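Local structure of 5'-tyrosyl-DNA phosphodiesterase (Caenorhabditis elegans, 4FVA) at residues I97-S102 with L123-E128; P135-Q140 with L166-E171; D146-I151 with V160-D165. The protein is an enzyme of the endonuclease/exonuclease/phosphatase family, built on a DNase I-like fold and holding a magnesium ion. One frame throughout, in Å; residues are numbered along the deposited sequence.

Interaction 1 (I97-S102 with L123-E128); sequences IHFQNS and LNTHLE. With EDO (1,2-ethanediol), chain E.
Where strand 90-98 gives way to a type I beta turn, Phe99 and Ser102, its first and last residues, reach the end of strand 118-126 and the loop beyond it, meeting Thr125 on the strand and Leu127 and Glu128 just past it. The turn is closed by the backbone bond from Ser102 N to Phe99 O. The Phe99 side chain sets out toward the strand, and Thr125 OG1 lies at the edge of its ring, near the ring plane, 3.2 Å from Phe99 CE2. The hydroxyl is not held by the ring: its hydrogen-bonding partner is the carbonyl oxygen of Thr107. Leu127 adds an apolar touch, its CD2 standing 3.6 Å from Phe99 CE2 in an oblique position.

The two segments are not neighbours in the sheet. Strand 107-115 pairs with both 90-98 and 118-126, so the contact spans the end of this middle strand in one of the two sheets of the DNase I-like fold. Gln140 and Cys144 of helix 134-154 also pack against Phe99.

Beyond the ring the contact turns polar. Ser102 OG donates to Glu128 OE1 at 2.6 Å, entering on the syn lone pair, the side of the other carboxylate oxygen. With OG anti to the backbone N (chi1 -177°), the hydroxyl is set facing the carboxylate, whose own chain is bent at chi2 (78°). Both groups have further partners: Met104 N bonds to Ser102 OG, and Gly103 N to the other carboxylate oxygen, Glu128 OE2, which ties the carboxylate to the backbone just after the turn.

A 1,2-ethanediol molecule sits by the turn, its C2 oblique to the Phe99 ring and its C1 3.8 Å from Asn101 OD1. Its O2 accepts from Gln100 N, though this bond is modelled too short for its length to be trusted.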
loop_
_atom_site.group_PDB
_atom_site.type_symbol
_atom_site.label_atom_id
_atom_site.label_comp_id
_atom_site.label_asym_id
_atom_site.label_seq_id
_atom_site.Cartn_x
_atom_site.Cartn_y
_atom_site.Cartn_z
ATOM N N ILE A 97 3.304 1.397 -14.845
ATOM C CA ILE A 97 4.030 2.530 -15.392
ATOM C C ILE A 97 5.348 2.669 -14.668
ATOM O O ILE A 97 5.376 2.866 -13.443
ATOM C CB ILE A 97 3.257 3.841 -15.209
ATOM C CG1 ILE A 97 1.848 3.723 -15.803
ATOM C CG2 ILE A 97 4.047 5.005 -15.823
ATOM C CD1 ILE A 97 0.983 4.929 -15.514
ATOM N N HIS A 98 6.442 2.572 -15.422
ATOM C CA HIS A 98 7.780 2.768 -14.858
ATOM C C HIS A 98 8.117 4.253 -14.743
ATOM O O HIS A 98 8.058 4.988 -15.729
ATOM C CB HIS A 98 8.823 2.024 -15.705
ATOM C CG HIS A 98 8.752 0.533 -15.575
ATOM N ND1 HIS A 98 7.712 -0.217 -16.088
ATOM C CD2 HIS A 98 9.611 -0.355 -15.016
ATOM C CE1 HIS A 98 7.917 -1.495 -15.824
ATOM N NE2 HIS A 98 9.067 -1.609 -15.178
ATOM N N PHE A 99 8.429 4.706 -13.526
ATOM C CA PHE A 99 8.831 6.089 -13.334
ATOM C C PHE A 99 10.125 6.322 -14.102
ATOM O O PHE A 99 11.136 5.653 -13.866
ATOM C CB PHE A 99 9.024 6.421 -11.856
ATOM C CG PHE A 99 7.767 6.322 -11.032
ATOM C CD1 PHE A 99 6.561 6.800 -11.517
ATOM C CD2 PHE A 99 7.810 5.805 -9.743
ATOM C CE1 PHE A 99 5.405 6.731 -10.743
ATOM C CE2 PHE A 99 6.658 5.726 -8.959
ATOM C CZ PHE A 99 5.458 6.192 -9.460
ATOM N N GLN A 100 10.085 7.274 -15.022
ATOM C CA GLN A 100 11.215 7.575 -15.895
ATOM C C GLN A 100 12.423 8.076 -15.097
ATOM O O GLN A 100 13.567 7.757 -15.423
ATOM C CB GLN A 100 10.756 8.583 -16.957
ATOM C CG GLN A 100 9.751 7.939 -17.944
ATOM C CD GLN A 100 9.232 8.880 -19.033
ATOM O OE1 GLN A 100 9.372 10.101 -18.945
ATOM N NE2 GLN A 100 8.580 8.308 -20.038
ATOM N N ASN A 101 12.159 8.832 -14.033
ATOM C CA ASN A 101 13.214 9.427 -13.217
ATOM C C ASN A 101 13.719 8.523 -12.090
ATOM O O ASN A 101 14.482 8.969 -11.231
ATOM C CB ASN A 101 12.716 10.733 -12.598
ATOM C CG ASN A 101 11.762 10.494 -11.434
ATOM O OD1 ASN A 101 11.324 9.360 -11.196
ATOM N ND2 ASN A 101 11.413 11.558 -10.722
ATOM N N SER A 102 13.282 7.269 -12.057
ATOM C CA SER A 102 13.683 6.394 -10.953
ATOM C C SER A 102 14.968 5.606 -11.215
ATOM O O SER A 102 15.163 5.031 -12.290
ATOM C CB SER A 102 12.575 5.413 -10.579
ATOM O OG SER A 102 12.997 4.645 -9.465
ATOM N N LEU A 123 -4.261 2.004 -7.442
ATOM C CA LEU A 123 -2.937 2.497 -7.805
ATOM C C LEU A 123 -1.962 2.312 -6.641
ATOM O O LEU A 123 -2.106 2.941 -5.592
ATOM C CB LEU A 123 -3.007 3.969 -8.211
ATOM C CG LEU A 123 -3.890 4.316 -9.420
ATOM C CD1 LEU A 123 -5.363 4.448 -9.034
ATOM C CD2 LEU A 123 -3.384 5.586 -10.091
ATOM N N ASN A 124 -0.981 1.437 -6.845
ATOM C CA ASN A 124 -0.028 1.041 -5.820
ATOM C C ASN A 124 1.379 1.436 -6.246
ATOM O O ASN A 124 1.802 1.142 -7.382
ATOM C CB ASN A 124 -0.123 -0.483 -5.610
ATOM C CG ASN A 124 0.802 -1.000 -4.517
ATOM O OD1 ASN A 124 1.220 -0.254 -3.634
ATOM N ND2 ASN A 124 1.130 -2.300 -4.578
ATOM N N THR A 125 2.112 2.083 -5.344
ATOM C CA THR A 125 3.457 2.519 -5.674
ATOM C C THR A 125 4.380 2.442 -4.480
ATOM O O THR A 125 3.941 2.352 -3.342
ATOM C CB THR A 125 3.493 3.956 -6.256
ATOM O OG1 THR A 125 4.787 4.213 -6.820
ATOM C CG2 THR A 125 3.203 4.986 -5.152
ATOM N N HIS A 126 5.671 2.459 -4.769
ATOM C CA HIS A 126 6.704 2.545 -3.754
ATOM C C HIS A 126 7.612 3.684 -4.200
ATOM O O HIS A 126 8.504 3.465 -5.017
ATOM C CB HIS A 126 7.488 1.231 -3.711
ATOM C CG HIS A 126 8.562 1.189 -2.667
ATOM N ND1 HIS A 126 9.473 0.161 -2.584
ATOM C CD2 HIS A 126 8.879 2.061 -1.675
ATOM C CE1 HIS A 126 10.307 0.392 -1.578
ATOM N NE2 HIS A 126 9.966 1.534 -1.010
ATOM N N LEU A 127 7.390 4.898 -3.689
ATOM C CA LEU A 127 8.114 6.061 -4.219
ATOM C C LEU A 127 9.597 6.073 -3.836
ATOM O O LEU A 127 9.997 5.446 -2.848
ATOM C CB LEU A 127 7.435 7.369 -3.798
ATOM C CG LEU A 127 5.981 7.508 -4.269
ATOM C CD1 LEU A 127 5.445 8.923 -3.984
ATOM C CD2 LEU A 127 5.856 7.136 -5.748
ATOM N N GLU A 128 10.410 6.791 -4.616
ATOM C CA GLU A 128 11.858 6.798 -4.417
ATOM C C GLU A 128 12.244 6.944 -2.944
ATOM O O GLU A 128 11.654 7.728 -2.196
ATOM C CB GLU A 128 12.522 7.895 -5.265
ATOM C CG GLU A 128 13.917 7.535 -5.801
ATOM C CD GLU A 128 13.879 6.616 -7.018
ATOM O OE1 GLU A 128 12.771 6.231 -7.473
ATOM O OE2 GLU A 128 14.964 6.282 -7.541
HETATM C C1 EDO E . 8.477 10.537 -13.471
HETATM O O1 EDO E . 7.908 11.817 -13.141
HETATM C C2 EDO E . 7.529 9.807 -14.431
HETATM O O2 EDO E . 8.198 8.726 -15.094
#

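Interaction 2 (P135-Q140 with L166-E171); sequences PQRCAQ and LNLRDE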
loop_
_atom_site.group_PDB
_atom_site.type_symbol
_atom_site.label_atom_id
_atom_site.label_comp_id
_atom_site.label_asym_id
_atom_site.label_seq_id
_atom_site.Cartn_x
_atom_site.Cartn_y
_atom_site.Cartn_z
ATOM N N PRO A 135 13.949 15.027 -4.667
ATOM C CA PRO A 135 13.569 15.529 -5.991
ATOM C C PRO A 135 12.746 14.505 -6.756
ATOM O O PRO A 135 11.638 14.825 -7.199
ATOM C CB PRO A 135 14.922 15.758 -6.690
ATOM C CG PRO A 135 15.898 15.999 -5.550
ATOM C CD PRO A 135 15.409 15.093 -4.440
ATOM N N GLN A 136 13.273 13.294 -6.895
ATOM C CA GLN A 136 12.583 12.255 -7.652
ATOM C C GLN A 136 11.261 11.898 -7.000
ATOM O O GLN A 136 10.250 11.710 -7.688
ATOM C CB GLN A 136 13.424 10.980 -7.771
ATOM C CG GLN A 136 14.754 11.124 -8.497
ATOM C CD GLN A 136 15.896 11.449 -7.548
ATOM O OE1 GLN A 136 15.786 12.319 -6.673
ATOM N NE2 GLN A 136 16.995 10.719 -7.697
ATOM N N ARG A 137 11.271 11.790 -5.674
ATOM C CA ARG A 137 10.069 11.380 -4.950
ATOM C C ARG A 137 8.931 12.390 -5.105
ATOM O O ARG A 137 7.784 12.015 -5.350
ATOM C CB ARG A 137 10.383 11.138 -3.471
ATOM C CG ARG A 137 9.158 10.932 -2.593
ATOM C CD ARG A 137 9.566 10.364 -1.236
ATOM N NE ARG A 137 10.470 11.248 -0.502
ATOM C CZ ARG A 137 11.786 11.067 -0.418
ATOM N NH1 ARG A 137 12.353 10.037 -1.030
ATOM N NH2 ARG A 137 12.537 11.914 0.277
ATOM N N CYS A 138 9.249 13.673 -4.977
ATOM C CA CYS A 138 8.223 14.705 -5.091
ATOM C C CYS A 138 7.635 14.757 -6.494
ATOM O O CYS A 138 6.439 14.994 -6.668
ATOM C CB CYS A 138 8.778 16.079 -4.689
ATOM S SG CYS A 138 9.085 16.275 -2.944
ATOM N N ALA A 139 8.470 14.529 -7.499
ATOM C CA ALA A 139 7.979 14.488 -8.874
ATOM C C ALA A 139 7.059 13.292 -9.091
ATOM O O ALA A 139 6.035 13.396 -9.764
ATOM C CB ALA A 139 9.146 14.448 -9.854
ATOM N N GLN A 140 7.442 12.146 -8.539
ATOM C CA GLN A 140 6.627 10.942 -8.676
ATOM C C GLN A 140 5.256 11.150 -8.037
ATOM O O GLN A 140 4.236 10.800 -8.629
ATOM C CB GLN A 140 7.354 9.736 -8.080
ATOM C CG GLN A 140 8.594 9.328 -8.879
ATOM C CD GLN A 140 9.502 8.374 -8.115
ATOM O OE1 GLN A 140 9.213 7.995 -6.974
ATOM N NE2 GLN A 140 10.622 7.996 -8.739
ATOM N N LEU A 166 4.898 5.639 0.297
ATOM C CA LEU A 166 5.206 6.873 -0.434
ATOM C C LEU A 166 6.490 7.565 0.072
ATOM O O LEU A 166 6.947 8.547 -0.527
ATOM C CB LEU A 166 4.013 7.838 -0.407
ATOM C CG LEU A 166 2.653 7.231 -0.771
ATOM C CD1 LEU A 166 1.572 8.307 -0.875
ATOM C CD2 LEU A 166 2.768 6.456 -2.091
ATOM N N ASN A 167 7.061 7.065 1.167
ATOM C CA ASN A 167 8.332 7.602 1.667
ATOM C C ASN A 167 8.313 9.105 1.905
ATOM O O ASN A 167 9.350 9.772 1.785
ATOM C CB ASN A 167 9.483 7.239 0.727
ATOM C CG ASN A 167 10.106 5.900 1.072
ATOM O OD1 ASN A 167 10.383 5.622 2.240
ATOM N ND2 ASN A 167 10.301 5.054 0.064
ATOM N N LEU A 168 7.140 9.624 2.254
ATOM C CA LEU A 168 6.924 11.067 2.348
ATOM C C LEU A 168 7.285 11.654 3.703
ATOM O O LEU A 168 7.082 11.020 4.747
ATOM C CB LEU A 168 5.457 11.423 2.040
ATOM C CG LEU A 168 4.940 11.357 0.594
ATOM C CD1 LEU A 168 3.411 11.581 0.518
ATOM C CD2 LEU A 168 5.682 12.336 -0.319
ATOM N N ARG A 169 7.848 12.858 3.673
ATOM C CA ARG A 169 7.777 13.758 4.817
ATOM C C ARG A 169 6.616 14.700 4.463
ATOM O O ARG A 169 6.429 15.019 3.287
ATOM C CB ARG A 169 9.092 14.518 4.974
ATOM C CG ARG A 169 10.253 13.946 4.141
ATOM C CD ARG A 169 10.937 12.747 4.799
ATOM N NE ARG A 169 11.139 11.633 3.868
ATOM C CZ ARG A 169 12.154 10.769 3.928
ATOM N NH1 ARG A 169 13.081 10.893 4.870
ATOM N NH2 ARG A 169 12.250 9.780 3.037
ATOM N N ASP A 170 5.818 15.126 5.441
ATOM C CA ASP A 170 4.602 15.900 5.126
ATOM C C ASP A 170 4.806 17.144 4.244
ATOM O O ASP A 170 3.938 17.484 3.433
ATOM C CB ASP A 170 3.827 16.272 6.392
ATOM C CG ASP A 170 2.758 15.245 6.735
ATOM O OD1 ASP A 170 1.694 15.265 6.074
ATOM O OD2 ASP A 170 2.974 14.423 7.651
ATOM N N GLU A 171 5.929 17.832 4.417
ATOM C CA GLU A 171 6.207 19.033 3.638
ATOM C C GLU A 171 6.398 18.706 2.159
ATOM O O GLU A 171 6.467 19.607 1.323
ATOM C CB GLU A 171 7.452 19.732 4.176
ATOM C CG GLU A 171 8.722 18.906 4.052
ATOM C CD GLU A 171 8.750 17.731 5.018
ATOM O OE1 GLU A 171 7.709 17.453 5.655
ATOM O OE2 GLU A 171 9.818 17.097 5.149
#
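The backbones come nearest at Arg137 and Asn167, whose CA atoms are 7.8 Å apart, where an early turn of helix 134-154 faces the loop that follows strand 159-163. In this DNase I-like fold the loop runs from one strand of a sheet past the helix, and Asn167 takes a left-handed backbone conformation there.

Arg137 carries the contact. With CG anti to the backbone N (chi1 170°) the chain extends from the helix and brings CD to 3.3 Å from Leu166 O; the bend at chi3 then turns the guanidinium past the next carbonyl. Asn167 O stands over one face of that guanidinium; it is 2.9 Å from Arg137 NE, but the angle is too poor for a hydrogen bond. The guanidinium is instead engaged elsewhere: NE forms a salt bridge with Glu172, and NH1 bonds to the carbonyl oxygens of Glu128 and Thr130.

Asn167 O is taken by Arg169, whose NH2 donates to it at 3.2 Å from above the carbonyl plane, with a weaker bond from NE. This brings the two arginines together. Arg169 NH2 lies over the Arg137 guanidinium, offset toward its rim and 3.5 Å from Arg137 NH2, and the planes are 27° apart. The nearby Glu172 carboxylate, which also accepts from Arg169 N, would be expected to offset some of this like-charge proximity.

Asn167 sends the end of its side chain away from the helix, where ND2 bonds to Leu127 O and to a malonate ion, probably from the crystallisation liquor. Its CB stays behind, packed 3.7 Å from Arg137 CD.

Interaction 3 (D146-I151 with V160-D165); sequences DKVREI and VFFGGD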
loop_
_atom_site.group_PDB
_atom_site.type_symbol
_atom_site.label_atom_id
_atom_site.label_comp_id
_atom_site.label_asym_id
_atom_site.label_seq_id
_atom_site.Cartn_x
_atom_site.Cartn_y
_atom_site.Cartn_z
ATOM N N ASP A 146 -1.603 13.547 -10.624
ATOM C CA ASP A 146 -2.124 13.919 -11.928
ATOM C C ASP A 146 -2.870 12.757 -12.556
ATOM O O ASP A 146 -3.924 12.933 -13.174
ATOM C CB ASP A 146 -0.999 14.392 -12.849
ATOM C CG ASP A 146 -0.441 15.753 -12.444
ATOM O OD1 ASP A 146 -1.130 16.496 -11.722
ATOM O OD2 ASP A 146 0.685 16.085 -12.869
ATOM N N LYS A 147 -2.315 11.561 -12.397
ATOM C CA LYS A 147 -2.932 10.364 -12.926
ATOM C C LYS A 147 -4.269 10.096 -12.245
ATOM O O LYS A 147 -5.258 9.761 -12.907
ATOM C CB LYS A 147 -1.981 9.176 -12.767
ATOM C CG LYS A 147 -2.493 7.865 -13.353
ATOM C CD LYS A 147 -2.808 8.004 -14.834
ATOM C CE LYS A 147 -3.071 6.650 -15.481
ATOM N NZ LYS A 147 -4.162 5.881 -14.807
ATOM N N VAL A 148 -4.294 10.240 -10.922
ATOM C CA VAL A 148 -5.534 10.131 -10.150
ATOM C C VAL A 148 -6.562 11.168 -10.588
ATOM O O VAL A 148 -7.729 10.844 -10.790
ATOM C CB VAL A 148 -5.261 10.256 -8.623
ATOM C CG1 VAL A 148 -6.558 10.463 -7.828
ATOM C CG2 VAL A 148 -4.520 9.019 -8.113
ATOM N N ARG A 149 -6.121 12.417 -10.751
ATOM C CA ARG A 149 -7.017 13.487 -11.185
ATOM C C ARG A 149 -7.666 13.098 -12.517
ATOM O O ARG A 149 -8.876 13.217 -12.684
ATOM C CB ARG A 149 -6.241 14.806 -11.325
ATOM C CG ARG A 149 -7.084 16.079 -11.309
ATOM C CD ARG A 149 -6.191 17.327 -11.279
ATOM N NE ARG A 149 -5.218 17.288 -10.187
ATOM C CZ ARG A 149 -3.910 17.095 -10.368
ATOM N NH1 ARG A 149 -3.078 17.055 -9.330
ATOM N NH2 ARG A 149 -3.428 16.948 -11.598
ATOM N N GLU A 150 -6.854 12.640 -13.471
ATOM C CA GLU A 150 -7.362 12.183 -14.770
ATOM C C GLU A 150 -8.346 11.004 -14.661
ATOM O O GLU A 150 -9.415 11.023 -15.269
ATOM C CB GLU A 150 -6.198 11.805 -15.687
ATOM C CG GLU A 150 -6.622 11.346 -17.064
ATOM C CD GLU A 150 -5.438 11.071 -17.969
ATOM O OE1 GLU A 150 -4.447 10.474 -17.492
ATOM O OE2 GLU A 150 -5.497 11.460 -19.156
ATOM N N ILE A 151 -7.992 9.979 -13.886
ATOM C CA ILE A 151 -8.865 8.813 -13.737
ATOM C C ILE A 151 -10.224 9.248 -13.207
ATOM O O ILE A 151 -11.264 8.793 -13.685
ATOM C CB ILE A 151 -8.224 7.745 -12.813
ATOM C CG1 ILE A 151 -7.110 7.015 -13.574
ATOM C CG2 ILE A 151 -9.264 6.707 -12.317
ATOM C CD1 ILE A 151 -6.284 6.066 -12.714
ATOM N N VAL A 160 -11.618 5.314 -6.421
ATOM C CA VAL A 160 -10.199 5.325 -6.749
ATOM C C VAL A 160 -9.378 5.248 -5.453
ATOM O O VAL A 160 -9.546 6.082 -4.546
ATOM C CB VAL A 160 -9.814 6.596 -7.552
ATOM C CG1 VAL A 160 -8.342 6.578 -7.898
ATOM C CG2 VAL A 160 -10.652 6.709 -8.827
ATOM N N PHE A 161 -8.496 4.252 -5.364
ATOM C CA PHE A 161 -7.578 4.136 -4.224
ATOM C C PHE A 161 -6.135 4.293 -4.687
ATOM O O PHE A 161 -5.645 3.523 -5.528
ATOM C CB PHE A 161 -7.747 2.787 -3.498
ATOM C CG PHE A 161 -9.113 2.603 -2.885
ATOM C CD1 PHE A 161 -9.506 3.374 -1.806
ATOM C CD2 PHE A 161 -10.010 1.672 -3.411
ATOM C CE1 PHE A 161 -10.771 3.227 -1.244
ATOM C CE2 PHE A 161 -11.283 1.509 -2.854
ATOM C CZ PHE A 161 -11.661 2.293 -1.763
ATOM N N PHE A 162 -5.450 5.281 -4.130
ATOM C CA PHE A 162 -4.032 5.465 -4.429
ATOM C C PHE A 162 -3.176 5.479 -3.171
ATOM O O PHE A 162 -3.494 6.190 -2.214
ATOM C CB PHE A 162 -3.794 6.759 -5.191
ATOM C CG PHE A 162 -2.363 7.185 -5.175
ATOM C CD1 PHE A 162 -1.409 6.494 -5.914
ATOM C CD2 PHE A 162 -1.960 8.236 -4.375
ATOM C CE1 PHE A 162 -0.067 6.874 -5.875
ATOM C CE2 PHE A 162 -0.624 8.627 -4.333
ATOM C CZ PHE A 162 0.323 7.938 -5.083
ATOM N N GLY A 163 -2.088 4.703 -3.173
ATOM C CA GLY A 163 -1.164 4.724 -2.052
ATOM C C GLY A 163 -0.054 3.687 -2.134
ATOM O O GLY A 163 0.333 3.235 -3.223
ATOM N N GLY A 164 0.450 3.313 -0.964
ATOM C CA GLY A 164 1.559 2.396 -0.844
ATOM C C GLY A 164 2.574 2.989 0.102
ATOM O O GLY A 164 2.238 3.767 1.009
ATOM N N ASP A 165 3.833 2.640 -0.120
ATOM C CA ASP A 165 4.919 3.239 0.630
ATOM C C ASP A 165 5.362 4.467 -0.129
ATOM O O ASP A 165 6.069 4.352 -1.126
ATOM C CB ASP A 165 6.085 2.265 0.781
ATOM C CG ASP A 165 7.229 2.849 1.603
ATOM O OD1 ASP A 165 7.169 4.051 1.948
ATOM O OD2 ASP A 165 8.197 2.110 1.887
#
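Apolar contacts make up the whole junction between the two segments, with Val148 and Ile151 of the helix meeting Val160 and Phe162 of the strand. Val148 CG2 is 3.8 Å from Phe162 CB and a little farther from CG, oblique to the ring, and the two side chains cross at about a right angle. This branch points to Phe162 because CG1 takes the place anti to the backbone N (chi1 167°), leaving CG2 beside that nitrogen. CG1 is looser, 4.3 Å from Val160 CG1. One helical turn on, Ile151 places CG2 3.8 Å from Val160 CG2, methyl against methyl.

Val160 and Phe162 point to the helix, whereas Phe161 between them points away and meets the ring of Phe254. The helix-facing side of the strand belongs to a beta-alpha-beta unit: strand 118-126 leads through helix 134-154 to strand 159-163, which lies parallel to the first and next to it. Within the contact the helix and strand axes run almost exactly antiparallel (177°) at 9.9 Å.

The ionic interactions do not reach the strand. Arg149 NH2 and Asp146 OD1 form a salt bridge, although the modelled separation is doubtfully short, and the other oxygen, Asp146 OD2, pairs with Arg175.

Backbone bonds hold the strand from both flanks: Phe161 and Gly163 bond to strand 118-126, Val160 and Phe162 to strand 212-221. At Gly164 the chain turns a corner with backbone angles that would press a side chain against the preceding carbonyl oxygen. Just past this corner, Asp165 OD2 bonds to Asn20 ND2.

In the fold
Strand 118-126, helix 134-154 and strand 159-163 follow one another in the chain; each interaction involves at least one of them, and interaction 3 packs the helix on the second strand. Interactions 1 and 2, centred 11 Å apart, are tied by Arg137 NH1 to Glu128 O (2.7 Å) and by Gln140 NE2 to Asn101 OD1 (2.9 Å). Interactions 1 and 3 share the sheet, with Leu123 N bonded to Phe161 O (2.8 Å) and Leu127 N probably bonded to Asp165 O (2.9 Å). Interactions 2 and 3 use successive parts of the same helix. The Glu128 side chain lies about 14 Å from the magnesium ion, whose site includes Asp22 and Glu52; His126 touches Glu52 and, with Asn167, binds the malonate ion.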